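Local coordinates for methyltransferase-like protein 5 (Pyrococcus horikoshii, PDB 1WY7) that binds S-adenosyl-L-homocysteine in a Rossmann-like methyltransferase fold and is probably an S-adenosylmethionine-dependent methyltransferase acting on nucleic acid, at residues 130-141 with 157-167. Sequence-based numbering, arbitrary orientation.
Sequences DRPFLLKAFEIS and FIEKFSWEHGF. With SAH (S-adenosyl-L-homocysteine), chain E.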
# COMPACT_ATOMS: atom_id res chain seq x y z
N ASP A 130 3.91 6.50 -10.07
CA ASP A 130 4.43 5.78 -8.92
C ASP A 130 5.68 6.41 -8.30
O ASP A 130 5.97 6.19 -7.11
CB ASP A 130 4.70 4.33 -9.33
CG ASP A 130 5.73 4.21 -10.45
OD1 ASP A 130 5.90 5.17 -11.23
OD2 ASP A 130 6.36 3.14 -10.55
N ARG A 131 6.41 7.20 -9.07
CA ARG A 131 7.64 7.81 -8.55
C ARG A 131 7.45 8.73 -7.34
O ARG A 131 8.25 8.69 -6.41
CB ARG A 131 8.38 8.53 -9.68
CG ARG A 131 8.98 7.54 -10.67
CD ARG A 131 8.98 8.12 -12.07
NE ARG A 131 10.30 8.51 -12.52
CZ ARG A 131 11.10 7.74 -13.25
NH1 ARG A 131 10.70 6.53 -13.61
NH2 ARG A 131 12.30 8.18 -13.61
N PRO A 132 6.39 9.56 -7.34
CA PRO A 132 6.17 10.44 -6.19
C PRO A 132 5.98 9.62 -4.90
O PRO A 132 6.36 10.05 -3.81
CB PRO A 132 4.88 11.19 -6.58
CG PRO A 132 4.94 11.22 -8.07
CD PRO A 132 5.44 9.85 -8.43
N PHE A 133 5.39 8.43 -5.04
CA PHE A 133 5.17 7.55 -3.89
C PHE A 133 6.47 6.92 -3.37
O PHE A 133 6.72 6.91 -2.17
CB PHE A 133 4.15 6.45 -4.25
CG PHE A 133 2.73 6.95 -4.36
CD1 PHE A 133 2.29 7.60 -5.51
CD2 PHE A 133 1.85 6.78 -3.30
CE1 PHE A 133 0.97 8.09 -5.60
CE2 PHE A 133 0.54 7.27 -3.38
CZ PHE A 133 0.10 7.92 -4.52
N LEU A 134 7.30 6.41 -4.28
CA LEU A 134 8.57 5.81 -3.88
C LEU A 134 9.47 6.87 -3.27
O LEU A 134 10.08 6.63 -2.23
CB LEU A 134 9.25 5.15 -5.08
CG LEU A 134 8.54 3.89 -5.56
CD1 LEU A 134 8.98 3.53 -6.97
CD2 LEU A 134 8.82 2.76 -4.58
N LEU A 135 9.54 8.05 -3.90
CA LEU A 135 10.36 9.14 -3.36
C LEU A 135 9.92 9.50 -1.94
O LEU A 135 10.75 9.62 -1.06
CB LEU A 135 10.27 10.40 -4.24
CG LEU A 135 11.37 10.59 -5.28
CD1 LEU A 135 11.12 11.88 -6.09
CD2 LEU A 135 12.73 10.65 -4.58
N LYS A 136 8.63 9.71 -1.74
CA LYS A 136 8.11 10.05 -0.42
C LYS A 136 8.38 8.93 0.59
O LYS A 136 8.83 9.19 1.71
CB LYS A 136 6.62 10.34 -0.51
CG LYS A 136 5.96 10.70 0.81
CD LYS A 136 6.63 11.91 1.45
CE LYS A 136 6.59 13.12 0.52
NZ LYS A 136 7.34 14.24 1.12
N ALA A 137 8.09 7.70 0.21
CA ALA A 137 8.31 6.55 1.10
C ALA A 137 9.77 6.51 1.54
O ALA A 137 10.07 6.36 2.72
CB ALA A 137 7.94 5.22 0.38
N PHE A 138 10.69 6.65 0.60
CA PHE A 138 12.12 6.62 0.93
C PHE A 138 12.51 7.79 1.84
O PHE A 138 13.40 7.67 2.68
CB PHE A 138 12.94 6.65 -0.35
CG PHE A 138 12.78 5.41 -1.18
CD1 PHE A 138 12.91 5.47 -2.56
CD2 PHE A 138 12.47 4.19 -0.58
CE1 PHE A 138 12.74 4.33 -3.33
CE2 PHE A 138 12.30 3.05 -1.34
CZ PHE A 138 12.43 3.12 -2.72
N GLU A 139 11.83 8.90 1.66
CA GLU A 139 12.06 10.12 2.42
C GLU A 139 11.62 10.02 3.89
O GLU A 139 12.35 10.44 4.80
CB GLU A 139 11.29 11.26 1.74
CG GLU A 139 11.77 12.65 2.04
CD GLU A 139 10.64 13.68 2.00
OE1 GLU A 139 9.75 13.57 1.14
OE2 GLU A 139 10.65 14.60 2.85
N ILE A 140 10.43 9.47 4.13
CA ILE A 140 9.89 9.41 5.49
C ILE A 140 10.10 8.14 6.32
O ILE A 140 9.76 8.12 7.50
CB ILE A 140 8.36 9.70 5.51
CG1 ILE A 140 7.59 8.58 4.79
CG2 ILE A 140 8.07 11.02 4.83
CD1 ILE A 140 6.06 8.67 4.99
N SER A 141 10.66 7.10 5.73
CA SER A 141 10.86 5.86 6.48
C SER A 141 12.14 5.14 6.09
O SER A 141 12.75 5.45 5.07
CB SER A 141 9.66 4.92 6.27
OG SER A 141 9.80 3.72 7.02
N PHE A 157 13.79 -0.88 -13.24
CA PHE A 157 13.66 0.48 -12.72
C PHE A 157 13.59 0.53 -11.20
O PHE A 157 14.34 1.28 -10.57
CB PHE A 157 12.43 1.18 -13.31
CG PHE A 157 12.05 2.45 -12.59
CD1 PHE A 157 11.00 2.46 -11.67
CD2 PHE A 157 12.76 3.62 -12.80
CE1 PHE A 157 10.67 3.62 -10.97
CE2 PHE A 157 12.43 4.79 -12.11
CZ PHE A 157 11.39 4.79 -11.20
N ILE A 158 12.69 -0.25 -10.62
CA ILE A 158 12.55 -0.27 -9.17
C ILE A 158 13.87 -0.55 -8.46
O ILE A 158 14.21 0.09 -7.47
CB ILE A 158 11.51 -1.33 -8.75
CG1 ILE A 158 10.13 -0.91 -9.25
CG2 ILE A 158 11.49 -1.46 -7.22
CD1 ILE A 158 9.55 0.28 -8.53
N GLU A 159 14.62 -1.51 -8.98
CA GLU A 159 15.90 -1.88 -8.39
C GLU A 159 16.88 -0.71 -8.48
O GLU A 159 17.60 -0.40 -7.53
CB GLU A 159 16.46 -3.11 -9.11
CG GLU A 159 17.14 -4.10 -8.19
CD GLU A 159 16.17 -4.87 -7.30
OE1 GLU A 159 16.47 -5.01 -6.10
OE2 GLU A 159 15.11 -5.33 -7.79
N LYS A 160 16.91 -0.05 -9.64
CA LYS A 160 17.80 1.08 -9.86
C LYS A 160 17.36 2.33 -9.10
O LYS A 160 18.18 3.01 -8.48
CB LYS A 160 17.90 1.42 -11.36
CG LYS A 160 18.97 0.63 -12.11
CD LYS A 160 19.12 1.07 -13.57
CE LYS A 160 17.90 0.71 -14.40
NZ LYS A 160 18.07 1.02 -15.85
N PHE A 161 16.07 2.64 -9.15
CA PHE A 161 15.56 3.82 -8.46
C PHE A 161 15.77 3.76 -6.94
O PHE A 161 16.22 4.73 -6.33
CB PHE A 161 14.07 4.00 -8.78
CG PHE A 161 13.51 5.33 -8.34
CD1 PHE A 161 12.91 5.48 -7.10
CD2 PHE A 161 13.55 6.43 -9.20
CE1 PHE A 161 12.34 6.69 -6.72
CE2 PHE A 161 12.99 7.65 -8.84
CZ PHE A 161 12.38 7.78 -7.60
N SER A 162 15.47 2.61 -6.34
CA SER A 162 15.64 2.48 -4.90
C SER A 162 17.11 2.62 -4.52
O SER A 162 17.46 3.21 -3.50
CB SER A 162 15.11 1.13 -4.40
OG SER A 162 15.88 0.04 -4.91
N TRP A 163 17.99 2.06 -5.35
CA TRP A 163 19.41 2.14 -5.08
C TRP A 163 19.91 3.58 -5.08
O TRP A 163 20.63 4.00 -4.17
CB TRP A 163 20.20 1.34 -6.12
CG TRP A 163 21.65 1.28 -5.78
CD1 TRP A 163 22.68 1.78 -6.52
CD2 TRP A 163 22.23 0.72 -4.60
NE1 TRP A 163 23.87 1.56 -5.87
CE2 TRP A 163 23.62 0.92 -4.68
CE3 TRP A 163 21.70 0.07 -3.47
CZ2 TRP A 163 24.50 0.49 -3.68
CZ3 TRP A 163 22.58 -0.35 -2.48
CH2 TRP A 163 23.97 -0.14 -2.59
N GLU A 164 19.52 4.33 -6.10
CA GLU A 164 19.93 5.72 -6.21
C GLU A 164 19.45 6.51 -5.01
O GLU A 164 19.98 7.58 -4.73
CB GLU A 164 19.37 6.33 -7.47
CG GLU A 164 19.77 5.59 -8.69
CD GLU A 164 19.27 6.25 -9.94
OE1 GLU A 164 19.39 5.62 -11.01
OE2 GLU A 164 18.75 7.39 -9.86
N HIS A 165 18.45 6.00 -4.31
CA HIS A 165 17.94 6.71 -3.14
C HIS A 165 18.35 6.07 -1.82
O HIS A 165 17.74 6.32 -0.79
CB HIS A 165 16.42 6.84 -3.24
CG HIS A 165 15.98 7.80 -4.29
ND1 HIS A 165 16.01 9.17 -4.12
CD2 HIS A 165 15.56 7.60 -5.57
CE1 HIS A 165 15.64 9.76 -5.23
NE2 HIS A 165 15.36 8.84 -6.13
N GLY A 166 19.41 5.26 -1.88
CA GLY A 166 19.92 4.63 -0.68
C GLY A 166 19.14 3.47 -0.08
O GLY A 166 19.26 3.20 1.12
N PHE A 167 18.35 2.78 -0.90
CA PHE A 167 17.57 1.63 -0.42
C PHE A 167 17.85 0.37 -1.22
O PHE A 167 18.16 0.41 -2.41
CB PHE A 167 16.06 1.94 -0.49
CG PHE A 167 15.56 2.82 0.63
CD1 PHE A 167 15.90 4.17 0.68
CD2 PHE A 167 14.78 2.29 1.65
CE1 PHE A 167 15.48 4.98 1.73
CE2 PHE A 167 14.34 3.08 2.71
CZ PHE A 167 14.69 4.43 2.75
N SAH E . -7.89 0.59 -1.98
CA SAH E . -6.43 0.34 -2.00
CB SAH E . -5.77 1.57 -2.63
CG SAH E . -5.71 1.31 -4.09
SD SAH E . -5.07 2.48 -5.30
C SAH E . -6.02 0.03 -0.59
O SAH E . -6.91 -0.35 0.23
OXT SAH E . -4.78 0.22 -0.35
C5' SAH E . -4.12 3.69 -4.40
C4' SAH E . -4.74 5.07 -4.12
O4' SAH E . -3.80 6.10 -4.52
C3' SAH E . -5.99 5.45 -4.92
O3' SAH E . -7.06 5.28 -3.97
C2' SAH E . -5.84 6.94 -5.27
O2' SAH E . -6.89 7.85 -5.07
C1' SAH E . -4.52 7.31 -4.58
N9 SAH E . -3.72 8.29 -5.29
C8 SAH E . -3.47 8.45 -6.64
N7 SAH E . -2.68 9.45 -6.93
C5 SAH E . -2.37 10.00 -5.69
C6 SAH E . -1.55 11.08 -5.28
N6 SAH E . -0.86 11.84 -6.16
N1 SAH E . -1.44 11.39 -3.94
C2 SAH E . -2.12 10.63 -3.05
N3 SAH E . -2.92 9.57 -3.31
C4 SAH E . -3.00 9.30 -4.67
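Two helices packed on one face of the methyltransferase sheet meet through an aromatic interface, in which Phe161 of 157-167 enters as a knob among Arg131, Leu134, Leu135 and Phe138 of 130-141. Phe161 swings CG away from its own backbone N (chi1 -168°), which points the ring at the other helix. Its CE1 lies 3.8 Å from Leu134 CB, and its CZ rests against Leu135 CG. Its edge meets the edge of Phe138, CD1 to CE1 at 3.9 Å. A long flat ring suits this place: the helix axes, inclined at 38°, stay 10.8 Å apart, and the ring spans that distance. Deeper, toward the sheet, the branched tips of Leu134 and Ile158 cross at about a right angle, CD1 to CD1 at 3.6 Å; both also touch His148, and such branched aliphatic side chains fill the buried side next to the strands. At the far end the small Ser162 lets the Phe138 ring come close to the helix backbone, Phe138 CE1 lying 3.8 Å from Ser162 CA. The same ring forms an offset stack with Phe167, centroids 4.5 Å apart and planes at 26°, with Phe138 CD2 over the centre of the Phe167 ring. Phe200 of strand 191-202 meets Phe138 edge-to-face.

In the seven-stranded fold, helix 131-140 connects parallel strands 115-118 and 143-149 as a beta-alpha-beta crossover, and helix 152-164 leads into the edge strand 167-179. A Schellman motif makes that last turn: Gly166, at positive phi, suits the C-prime position, and Phe167 N bonds to Ser162 O at 2.8 Å as the chain starts back beside helix 131-140. Ser141 O lies near the plane of the Phe167 ring, at its edge. On another side of helix 131-140, Phe133 lines the cofactor pocket, its CZ 3.4 Å from C4 of the S-adenosyl-L-homocysteine adenine.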